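Local structure of SusD superfamily protein (Bacteroides vulgatus, 3MYV) at residues P79-L90 against T113-L124; R207-K218 against A352-L360. The protein probably binds polysaccharide at the outer membrane, as SusD-family proteins do. All coordinates share one frame; numbering follows the deposited sequence.

Contact 1: P79-L90 against T113-L124; sequences PFYILREAWNIL and TMAVIALCQFDL
L83 and I117 are the two knobs of this helix pair, each set into a hole of the other helix. L83 drops in among I117, C120, Q121 and L124: its CG lies on the CB of C120, CD2 turns to the CG2 of I117, and CD1 meets the CD1 of L124 tip to tip at 3.6 Å. In return I117 fits among L83, A86, W87 and L90. Its CG1, placed anti to the carbonyl carbon (chi1 -73°), is pressed against the CB of A86 at 3.3 Å, closer than carbons usually come, and its CD1 carries on to the CD1 of L90 and over one face of the W87 indole, 3.9 Å from the centroid of the five-membered ring. That indole is fixed by a hydrogen bond from NE1 to the backbone O of I145.

At the far end L124 lies over one face of the F80 ring: its CD1 stands 3.6 Å from the centroid, only 10° off the normal, a CH-pi contact, while CG of L124 rests on the CB of P79. On another flank the CG2 of I82 wedges between the CG1 of V116 and the SG of C120. L90 and T113 run alongside each other head to tail, CD2 of L90 against CG2 of T113, and the T113 hydroxyl is bonded back to the O of L109. With helix axes 9.1 Å apart and directions 153° from each other, this is the antiparallel, knobs-into-holes packing of a helical hairpin, as in the TPR-like helical region of SusD proteins.

Contact 2: R207-K218 against A352-L360; sequences RKAFDLADQLIK and AAVQGLGYL
Y359 and D214 make the one direct hydrogen bond between these helices: the phenol OH donates to OD1 at 2.6 Å, reaching the oxygen on its anti side and 31° out of the carboxylate plane, with ring and carboxylate planes 54° apart. OD1 also accepts from a water that donates to OE1 of Q355, while OD2 offers its syn lone pair to NZ of K218 at 2.8 Å. Phenol, water and ammonium thus hold the buried carboxylate from both oxygens, and would probably favour its charged form. At the other end, in one of the two conformers modelled for R207, a second water accepts from its NH2 and from N of A352, and NH1 is salt-bridged to OD1 of D211 one turn on.

The axes come within 11.4 Å and cross at 48°, a wide spacing bridged by large side chains; helix 334-348, through V337 and Y338, also packs on I217, a helix-on-helix layering consistent with the TPR-like architecture of SusD proteins.

The apolar contacts are two CH-pi contacts, with the ring given by a different helix in each: F210 from 207-218, Y359 from 352-360. CB of A352 sits over the centre of the F210 ring, 3.9 Å from its centroid; F210 extends there with CG anti to the backbone N, and OE1 of Q355 lies at the ring edge, in plane. CD1 of I217 likewise stands over the Y359 ring, 3.8 Å from the centroid. A leucine in place of Y359 would probably leave OD1 of D214 without its phenol donor and deprive I217 of the ring face it covers.

The two contacts follow one another along the chain: contact 1 pairs helix 77-94 with the next helix, 103-128, before either helix of contact 2 begins, whereas contact 2 joins helix 206-223 to helix 350-367 across a 133-residue gap between its segments. Their centres are 29 Å apart and their nearest atoms about 11 Å, so they do not touch; they use four different helices. Contact 1 belongs to the N-terminal part of the chain and contact 2 to its later part. One is a short-range hairpin, buried and apolar; the other, partly buried and partly water-bridged, brings a late helix back onto an earlier one, tying distant parts of the sequence into one helical body.

Contact 1: P79-L90 against T113-L124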
loop_
_atom_site.group_PDB
_atom_site.type_symbol
_atom_site.label_atom_id
_atom_site.label_comp_id
_atom_site.label_asym_id
_atom_site.label_seq_id
_atom_site.Cartn_x
_atom_site.Cartn_y
_atom_site.Cartn_z
ATOM N N PRO A 79 11.555 6.554 2.400
ATOM C CA PRO A 79 11.330 5.724 3.586
ATOM C C PRO A 79 12.571 5.658 4.498
ATOM O O PRO A 79 12.440 5.600 5.704
ATOM C CB PRO A 79 11.035 4.339 2.996
ATOM C CG PRO A 79 10.350 4.674 1.724
ATOM C CD PRO A 79 11.101 5.869 1.180
ATOM N N PHE A 80 13.772 5.691 3.927
ATOM C CA PHE A 80 14.970 5.659 4.773
ATOM C C PHE A 80 15.120 6.931 5.572
ATOM O O PHE A 80 15.540 6.870 6.716
ATOM C CB PHE A 80 16.254 5.384 3.991
ATOM C CG PHE A 80 16.529 3.936 3.837
ATOM C CD1 PHE A 80 16.678 3.125 4.949
ATOM C CD2 PHE A 80 16.568 3.357 2.586
ATOM C CE1 PHE A 80 16.936 1.767 4.809
ATOM C CE2 PHE A 80 16.822 2.007 2.452
ATOM C CZ PHE A 80 17.008 1.218 3.546
ATOM N N TYR A 81 14.792 8.071 4.957
ATOM C CA TYR A 81 14.853 9.345 5.630
ATOM C C TYR A 81 13.872 9.359 6.805
ATOM O O TYR A 81 14.210 9.788 7.901
ATOM C CB TYR A 81 14.570 10.508 4.644
ATOM C CG TYR A 81 14.832 11.870 5.262
ATOM C CD1 TYR A 81 13.850 12.521 6.016
ATOM C CD2 TYR A 81 16.071 12.485 5.132
ATOM C CE1 TYR A 81 14.086 13.735 6.598
ATOM C CE2 TYR A 81 16.317 13.723 5.725
ATOM C CZ TYR A 81 15.317 14.330 6.456
ATOM O OH TYR A 81 15.538 15.537 7.044
ATOM N N ILE A 82 12.667 8.873 6.572
ATOM C CA ILE A 82 11.663 8.815 7.614
ATOM C C ILE A 82 12.108 7.903 8.762
ATOM O O ILE A 82 11.938 8.249 9.940
ATOM C CB ILE A 82 10.290 8.395 7.047
ATOM C CG1 ILE A 82 9.739 9.450 6.073
ATOM C CG2 ILE A 82 9.264 8.179 8.186
ATOM C CD1 ILE A 82 8.593 8.925 5.158
ATOM N N LEU A 83 12.686 6.754 8.426
ATOM C CA LEU A 83 13.204 5.831 9.439
ATOM C C LEU A 83 14.256 6.488 10.343
ATOM O O LEU A 83 14.250 6.303 11.537
ATOM C CB LEU A 83 13.809 4.599 8.752
ATOM C CG LEU A 83 12.793 3.529 8.312
ATOM C CD1 LEU A 83 13.367 2.583 7.246
ATOM C CD2 LEU A 83 12.284 2.704 9.520
ATOM N N ARG A 84 15.161 7.262 9.759
ATOM C CA ARG A 84 16.137 7.988 10.543
ATOM C C ARG A 84 15.468 8.965 11.486
ATOM O O ARG A 84 15.836 9.021 12.672
ATOM C CB ARG A 84 17.100 8.785 9.634
ATOM C CG ARG A 84 18.052 9.710 10.432
ATOM C CD ARG A 84 18.611 10.832 9.572
ATOM N NE ARG A 84 19.814 10.394 8.883
ATOM N N GLU A 85 14.532 9.774 10.976
ATOM C CA GLU A 85 13.844 10.771 11.846
ATOM C C GLU A 85 13.017 10.069 12.938
ATOM O O GLU A 85 12.967 10.529 14.111
ATOM C CB GLU A 85 12.946 11.737 11.041
ATOM C CG GLU A 85 13.668 12.611 10.028
ATOM C CD GLU A 85 14.647 13.568 10.667
ATOM O OE1 GLU A 85 14.216 14.395 11.483
ATOM O OE2 GLU A 85 15.850 13.491 10.363
ATOM N N ALA A 86 12.402 8.946 12.576
ATOM C CA ALA A 86 11.595 8.174 13.522
ATOM C C ALA A 86 12.455 7.639 14.678
ATOM O O ALA A 86 12.065 7.707 15.847
ATOM C CB ALA A 86 10.894 7.027 12.815
ATOM N N TRP A 87 13.615 7.092 14.344
ATOM C CA TRP A 87 14.516 6.583 15.386
ATOM C C TRP A 87 15.075 7.709 16.260
ATOM O O TRP A 87 15.332 7.487 17.437
ATOM C CB TRP A 87 15.637 5.713 14.792
ATOM C CG TRP A 87 15.194 4.299 14.647
ATOM C CD1 TRP A 87 14.762 3.687 13.506
ATOM C CD2 TRP A 87 15.121 3.309 15.685
ATOM N NE1 TRP A 87 14.429 2.379 13.769
ATOM C CE2 TRP A 87 14.625 2.127 15.099
ATOM C CE3 TRP A 87 15.409 3.314 17.056
ATOM C CZ2 TRP A 87 14.443 0.945 15.831
ATOM C CZ3 TRP A 87 15.213 2.147 17.782
ATOM C CH2 TRP A 87 14.755 0.972 17.163
ATOM N N ASN A 88 15.244 8.911 15.704
ATOM C CA ASN A 88 15.642 10.072 16.526
ATOM C C ASN A 88 14.579 10.379 17.584
ATOM O O ASN A 88 14.914 10.702 18.736
ATOM C CB ASN A 88 15.950 11.300 15.657
ATOM C CG ASN A 88 17.262 11.145 14.888
ATOM O OD1 ASN A 88 18.130 10.364 15.283
ATOM N ND2 ASN A 88 17.417 11.899 13.806
ATOM N N ILE A 89 13.313 10.195 17.214
ATOM C CA ILE A 89 12.195 10.395 18.153
ATOM C C ILE A 89 12.253 9.346 19.252
ATOM O O ILE A 89 12.209 9.687 20.439
ATOM C CB ILE A 89 10.832 10.366 17.428
ATOM C CG1 ILE A 89 10.679 11.598 16.530
ATOM C CG2 ILE A 89 9.674 10.247 18.415
ATOM C CD1 ILE A 89 9.497 11.518 15.544
ATOM N N LEU A 90 12.369 8.071 18.870
ATOM C CA LEU A 90 12.390 6.992 19.856
ATOM C C LEU A 90 13.561 7.183 20.819
ATOM O O LEU A 90 13.405 7.007 22.028
ATOM C CB LEU A 90 12.502 5.611 19.193
ATOM C CG LEU A 90 11.317 5.104 18.359
ATOM C CD1 LEU A 90 11.527 3.627 17.946
ATOM C CD2 LEU A 90 10.000 5.279 19.126
ATOM N N THR A 113 5.028 6.103 16.431
ATOM C CA THR A 113 6.349 6.195 15.796
ATOM C C THR A 113 6.867 4.814 15.371
ATOM O O THR A 113 7.406 4.643 14.280
ATOM C CB THR A 113 7.359 6.877 16.735
ATOM O OG1 THR A 113 6.871 8.182 17.099
ATOM C CG2 THR A 113 8.757 6.988 16.072
HETATM N N MSE A 114 6.681 3.813 16.221
HETATM C CA MSE A 114 7.054 2.457 15.871
HETATM C C MSE A 114 6.219 1.945 14.705
HETATM O O MSE A 114 6.734 1.189 13.885
HETATM C CB MSE A 114 6.942 1.518 17.078
HETATM C CG MSE A 114 7.900 1.855 18.219
HETATM SE SE MSE A 114 7.483 0.889 19.859
HETATM C CE MSE A 114 7.975 -0.857 19.300
ATOM N N ALA A 115 4.936 2.310 14.641
ATOM C CA ALA A 115 4.073 1.898 13.506
ATOM C C ALA A 115 4.605 2.497 12.182
ATOM O O ALA A 115 4.660 1.813 11.161
ATOM C CB ALA A 115 2.604 2.335 13.767
ATOM N N VAL A 116 4.979 3.776 12.212
ATOM C CA VAL A 116 5.626 4.439 11.062
ATOM C C VAL A 116 6.896 3.691 10.619
ATOM O O VAL A 116 7.078 3.374 9.439
ATOM C CB VAL A 116 5.884 5.943 11.332
ATOM C CG1 VAL A 116 6.656 6.578 10.158
ATOM C CG2 VAL A 116 4.529 6.709 11.569
ATOM N N ILE A 117 7.735 3.327 11.576
ATOM C CA ILE A 117 8.960 2.578 11.284
ATOM C C ILE A 117 8.653 1.245 10.614
ATOM O O ILE A 117 9.255 0.879 9.612
ATOM C CB ILE A 117 9.788 2.381 12.593
ATOM C CG1 ILE A 117 10.418 3.723 12.993
ATOM C CG2 ILE A 117 10.817 1.233 12.443
ATOM C CD1 ILE A 117 10.960 3.789 14.471
ATOM N N ALA A 118 7.659 0.541 11.144
ATOM C CA ALA A 118 7.253 -0.730 10.587
ATOM C C ALA A 118 6.732 -0.575 9.143
ATOM O O ALA A 118 7.096 -1.337 8.286
ATOM C CB ALA A 118 6.174 -1.396 11.502
ATOM N N LEU A 119 5.902 0.430 8.877
ATOM C CA LEU A 119 5.408 0.655 7.519
ATOM C C LEU A 119 6.537 0.952 6.517
ATOM O O LEU A 119 6.615 0.330 5.441
ATOM C CB LEU A 119 4.393 1.803 7.526
ATOM C CG LEU A 119 3.760 2.160 6.187
ATOM C CD1 LEU A 119 3.144 0.908 5.545
ATOM C CD2 LEU A 119 2.701 3.247 6.398
ATOM N N CYS A 120 7.440 1.853 6.901
ATOM C CA CYS A 120 8.562 2.221 6.054
ATOM C C CYS A 120 9.426 1.002 5.756
ATOM O O CYS A 120 9.767 0.716 4.597
ATOM C CB CYS A 120 9.414 3.278 6.736
ATOM S SG CYS A 120 8.628 4.907 6.771
ATOM N N GLN A 121 9.791 0.273 6.798
ATOM C CA GLN A 121 10.649 -0.901 6.570
ATOM C C GLN A 121 9.941 -1.954 5.735
ATOM O O GLN A 121 10.572 -2.646 4.897
ATOM C CB GLN A 121 11.162 -1.464 7.887
ATOM C CG GLN A 121 12.326 -2.481 7.667
ATOM C CD GLN A 121 13.627 -1.795 7.263
ATOM O OE1 GLN A 121 14.127 -0.929 7.995
ATOM N NE2 GLN A 121 14.228 -2.240 6.132
ATOM N N PHE A 122 8.630 -2.106 5.941
ATOM C CA PHE A 122 7.838 -3.079 5.165
ATOM C C PHE A 122 7.848 -2.739 3.680
ATOM O O PHE A 122 8.118 -3.595 2.840
ATOM C CB PHE A 122 6.402 -3.174 5.710
ATOM C CG PHE A 122 5.455 -3.999 4.847
ATOM C CD1 PHE A 122 5.654 -5.363 4.673
ATOM C CD2 PHE A 122 4.330 -3.427 4.280
ATOM C CE1 PHE A 122 4.766 -6.120 3.899
ATOM C CE2 PHE A 122 3.435 -4.182 3.525
ATOM C CZ PHE A 122 3.658 -5.539 3.342
ATOM N N ASP A 123 7.600 -1.471 3.367
ATOM C CA ASP A 123 7.632 -1.013 1.988
ATOM C C ASP A 123 9.006 -1.223 1.343
ATOM O O ASP A 123 9.104 -1.794 0.244
ATOM C CB ASP A 123 7.166 0.437 1.913
ATOM C CG ASP A 123 5.645 0.570 2.100
ATOM O OD1 ASP A 123 4.931 -0.438 1.873
ATOM O OD2 ASP A 123 5.176 1.669 2.489
ATOM N N LEU A 124 10.071 -0.859 2.056
ATOM C CA LEU A 124 11.433 -1.159 1.577
ATOM C C LEU A 124 11.653 -2.639 1.314
ATOM O O LEU A 124 12.336 -3.002 0.345
ATOM C CB LEU A 124 12.504 -0.657 2.545
ATOM C CG LEU A 124 12.678 0.867 2.590
ATOM C CD1 LEU A 124 13.425 1.316 3.881
ATOM C CD2 LEU A 124 13.370 1.397 1.323
#

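Contact 2: R207-K218 against A352-L360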
loop_
_atom_site.group_PDB
_atom_site.type_symbol
_atom_site.label_atom_id
_atom_site.label_comp_id
_atom_site.label_asym_id
_atom_site.label_seq_id
_atom_site.Cartn_x
_atom_site.Cartn_y
_atom_site.Cartn_z
ATOM N N ARG A 207 -2.975 -18.069 10.113
ATOM C CA ARG A 207 -3.781 -18.116 11.329
ATOM C C ARG A 207 -3.764 -16.764 12.050
ATOM O O ARG A 207 -4.818 -16.234 12.446
ATOM C CB ARG A 207 -3.278 -19.248 12.238
ATOM C CG ARG A 207 -3.931 -19.354 13.599
ATOM C CD ARG A 207 -5.437 -19.310 13.550
ATOM N NE ARG A 207 -6.026 -20.378 12.755
ATOM C CZ ARG A 207 -7.340 -20.547 12.617
ATOM N NH1 ARG A 207 -8.191 -19.715 13.228
ATOM N NH2 ARG A 207 -7.809 -21.544 11.868
ATOM N N LYS A 208 -2.570 -16.196 12.214
ATOM C CA LYS A 208 -2.439 -14.882 12.851
ATOM C C LYS A 208 -3.182 -13.809 12.052
ATOM O O LYS A 208 -3.889 -12.984 12.645
ATOM C CB LYS A 208 -0.967 -14.486 13.046
ATOM C CG LYS A 208 -0.196 -15.475 13.956
ATOM C CD LYS A 208 1.168 -14.902 14.346
ATOM C CE LYS A 208 2.012 -15.886 15.151
ATOM N NZ LYS A 208 3.423 -15.385 15.279
ATOM N N ALA A 209 -3.033 -13.828 10.727
ATOM C CA ALA A 209 -3.729 -12.867 9.850
ATOM C C ALA A 209 -5.240 -12.986 9.965
ATOM O O ALA A 209 -5.949 -11.980 10.143
ATOM C CB ALA A 209 -3.288 -13.023 8.378
ATOM N N PHE A 210 -5.747 -14.214 9.905
ATOM C CA PHE A 210 -7.205 -14.423 10.029
ATOM C C PHE A 210 -7.696 -13.951 11.392
ATOM O O PHE A 210 -8.633 -13.160 11.487
ATOM C CB PHE A 210 -7.598 -15.884 9.795
ATOM C CG PHE A 210 -9.049 -16.125 10.005
ATOM C CD1 PHE A 210 -9.959 -15.826 9.005
ATOM C CD2 PHE A 210 -9.528 -16.523 11.243
ATOM C CE1 PHE A 210 -11.321 -15.973 9.223
ATOM C CE2 PHE A 210 -10.891 -16.649 11.469
ATOM C CZ PHE A 210 -11.779 -16.385 10.454
ATOM N N ASP A 211 -7.041 -14.399 12.459
ATOM C CA ASP A 211 -7.553 -14.125 13.799
ATOM C C ASP A 211 -7.566 -12.615 14.077
ATOM O O ASP A 211 -8.509 -12.097 14.679
ATOM C CB ASP A 211 -6.720 -14.819 14.863
ATOM C CG ASP A 211 -6.901 -16.317 14.903
ATOM O OD1 ASP A 211 -7.870 -16.838 14.337
ATOM O OD2 ASP A 211 -6.046 -16.972 15.537
ATOM N N LEU A 212 -6.516 -11.916 13.642
ATOM C CA LEU A 212 -6.433 -10.470 13.829
ATOM C C LEU A 212 -7.458 -9.753 12.966
ATOM O O LEU A 212 -8.152 -8.831 13.443
ATOM C CB LEU A 212 -5.014 -9.946 13.532
ATOM C CG LEU A 212 -4.804 -8.426 13.718
ATOM C CD1 LEU A 212 -5.311 -7.922 15.076
ATOM C CD2 LEU A 212 -3.339 -8.059 13.568
ATOM N N ALA A 213 -7.560 -10.150 11.699
ATOM C CA ALA A 213 -8.490 -9.473 10.763
ATOM C C ALA A 213 -9.918 -9.660 11.258
ATOM O O ALA A 213 -10.712 -8.726 11.281
ATOM C CB ALA A 213 -8.351 -10.019 9.319
ATOM N N ASP A 214 -10.220 -10.874 11.694
ATOM C CA ASP A 214 -11.540 -11.199 12.256
ATOM C C ASP A 214 -11.855 -10.333 13.481
ATOM O O ASP A 214 -12.961 -9.791 13.598
ATOM C CB ASP A 214 -11.569 -12.695 12.613
ATOM C CG ASP A 214 -12.883 -13.121 13.274
ATOM O OD1 ASP A 214 -13.945 -13.090 12.623
ATOM O OD2 ASP A 214 -12.817 -13.466 14.454
ATOM N N GLN A 215 -10.899 -10.198 14.409
ATOM C CA GLN A 215 -11.183 -9.474 15.645
ATOM C C GLN A 215 -11.303 -7.989 15.370
ATOM O O GLN A 215 -12.095 -7.298 16.021
ATOM C CB GLN A 215 -10.102 -9.712 16.710
ATOM C CG GLN A 215 -10.504 -9.169 18.091
ATOM C CD GLN A 215 -11.770 -9.825 18.622
ATOM O OE1 GLN A 215 -11.830 -11.048 18.766
ATOM N NE2 GLN A 215 -12.785 -9.023 18.905
ATOM N N LEU A 216 -10.504 -7.496 14.420
ATOM C CA LEU A 216 -10.517 -6.084 14.043
ATOM C C LEU A 216 -11.868 -5.722 13.432
ATOM O O LEU A 216 -12.432 -4.649 13.718
ATOM C CB LEU A 216 -9.353 -5.799 13.051
ATOM C CG LEU A 216 -9.153 -4.369 12.544
ATOM C CD1 LEU A 216 -8.987 -3.418 13.700
ATOM C CD2 LEU A 216 -7.919 -4.273 11.593
ATOM N N ILE A 217 -12.396 -6.599 12.580
ATOM C CA ILE A 217 -13.723 -6.386 11.991
ATOM C C ILE A 217 -14.789 -6.386 13.081
ATOM O O ILE A 217 -15.683 -5.522 13.096
ATOM C CB ILE A 217 -14.054 -7.451 10.933
ATOM C CG1 ILE A 217 -13.154 -7.286 9.694
ATOM C CG2 ILE A 217 -15.488 -7.379 10.503
ATOM C CD1 ILE A 217 -13.112 -8.539 8.841
ATOM N N LYS A 218 -14.675 -7.339 14.013
ATOM C CA LYS A 218 -15.625 -7.415 15.111
ATOM C C LYS A 218 -15.574 -6.154 15.973
ATOM O O LYS A 218 -16.635 -5.608 16.337
ATOM C CB LYS A 218 -15.388 -8.655 15.950
ATOM C CG LYS A 218 -15.796 -9.945 15.257
ATOM C CD LYS A 218 -15.295 -11.140 16.003
ATOM C CE LYS A 218 -15.938 -12.418 15.524
ATOM N NZ LYS A 218 -15.112 -13.568 16.054
ATOM N N ALA A 352 -12.180 -21.361 9.791
ATOM C CA ALA A 352 -11.667 -20.100 9.255
ATOM C C ALA A 352 -12.159 -19.863 7.836
ATOM O O ALA A 352 -12.444 -18.720 7.466
ATOM C CB ALA A 352 -10.113 -20.056 9.308
ATOM N N ALA A 353 -12.235 -20.930 7.039
ATOM C CA ALA A 353 -12.776 -20.840 5.675
ATOM C C ALA A 353 -14.256 -20.480 5.678
ATOM O O ALA A 353 -14.674 -19.642 4.893
ATOM C CB ALA A 353 -12.545 -22.145 4.884
ATOM N N VAL A 354 -15.060 -21.123 6.524
ATOM C CA VAL A 354 -16.475 -20.776 6.614
ATOM C C VAL A 354 -16.635 -19.279 6.925
ATOM O O VAL A 354 -17.409 -18.565 6.275
ATOM C CB VAL A 354 -17.247 -21.674 7.669
ATOM C CG1 VAL A 354 -18.651 -21.157 7.925
ATOM C CG2 VAL A 354 -17.280 -23.136 7.220
ATOM N N GLN A 355 -15.919 -18.804 7.940
ATOM C CA GLN A 355 -15.993 -17.409 8.342
ATOM C C GLN A 355 -15.444 -16.470 7.252
ATOM O O GLN A 355 -16.029 -15.436 6.973
ATOM C CB GLN A 355 -15.261 -17.221 9.687
ATOM C CG GLN A 355 -16.024 -17.842 10.875
ATOM C CD GLN A 355 -15.142 -18.154 12.103
ATOM O OE1 GLN A 355 -14.293 -17.348 12.505
ATOM N NE2 GLN A 355 -15.371 -19.325 12.718
ATOM N N GLY A 356 -14.356 -16.874 6.596
ATOM C CA GLY A 356 -13.712 -16.049 5.580
ATOM C C GLY A 356 -14.590 -15.936 4.355
ATOM O O GLY A 356 -14.609 -14.904 3.692
ATOM N N LEU A 357 -15.352 -16.991 4.077
ATOM C CA LEU A 357 -16.327 -16.935 2.985
ATOM C C LEU A 357 -17.411 -15.898 3.302
ATOM O O LEU A 357 -17.878 -15.194 2.419
ATOM C CB LEU A 357 -16.958 -18.303 2.776
ATOM C CG LEU A 357 -17.920 -18.486 1.592
ATOM C CD1 LEU A 357 -17.277 -17.960 0.289
ATOM C CD2 LEU A 357 -18.331 -19.945 1.473
ATOM N N GLY A 358 -17.821 -15.834 4.566
ATOM C CA GLY A 358 -18.808 -14.852 5.016
ATOM C C GLY A 358 -18.294 -13.436 4.742
ATOM O O GLY A 358 -18.995 -12.590 4.166
ATOM N N TYR A 359 -17.052 -13.191 5.118
ATOM C CA TYR A 359 -16.425 -11.894 4.860
ATOM C C TYR A 359 -16.250 -11.594 3.367
ATOM O O TYR A 359 -16.479 -10.454 2.924
ATOM C CB TYR A 359 -15.096 -11.796 5.607
ATOM C CG TYR A 359 -15.233 -11.728 7.105
ATOM C CD1 TYR A 359 -16.141 -10.859 7.705
ATOM C CD2 TYR A 359 -14.420 -12.481 7.934
ATOM C CE1 TYR A 359 -16.251 -10.787 9.070
ATOM C CE2 TYR A 359 -14.522 -12.415 9.286
ATOM C CZ TYR A 359 -15.420 -11.558 9.866
ATOM O OH TYR A 359 -15.523 -11.475 11.240
ATOM N N LEU A 360 -15.864 -12.609 2.591
ATOM C CA LEU A 360 -15.725 -12.444 1.153
ATOM C C LEU A 360 -17.067 -11.987 0.594
ATOM O O LEU A 360 -17.098 -11.019 -0.130
ATOM C CB LEU A 360 -15.243 -13.728 0.478
ATOM C CG LEU A 360 -15.105 -13.659 -1.055
ATOM C CD1 LEU A 360 -14.040 -12.547 -1.463
ATOM C CD2 LEU A 360 -14.812 -15.008 -1.607
HETATM O O HOH W 1 -9.982 -22.962 10.779
HETATM O O HOH W 2 -15.796 -15.002 12.700
#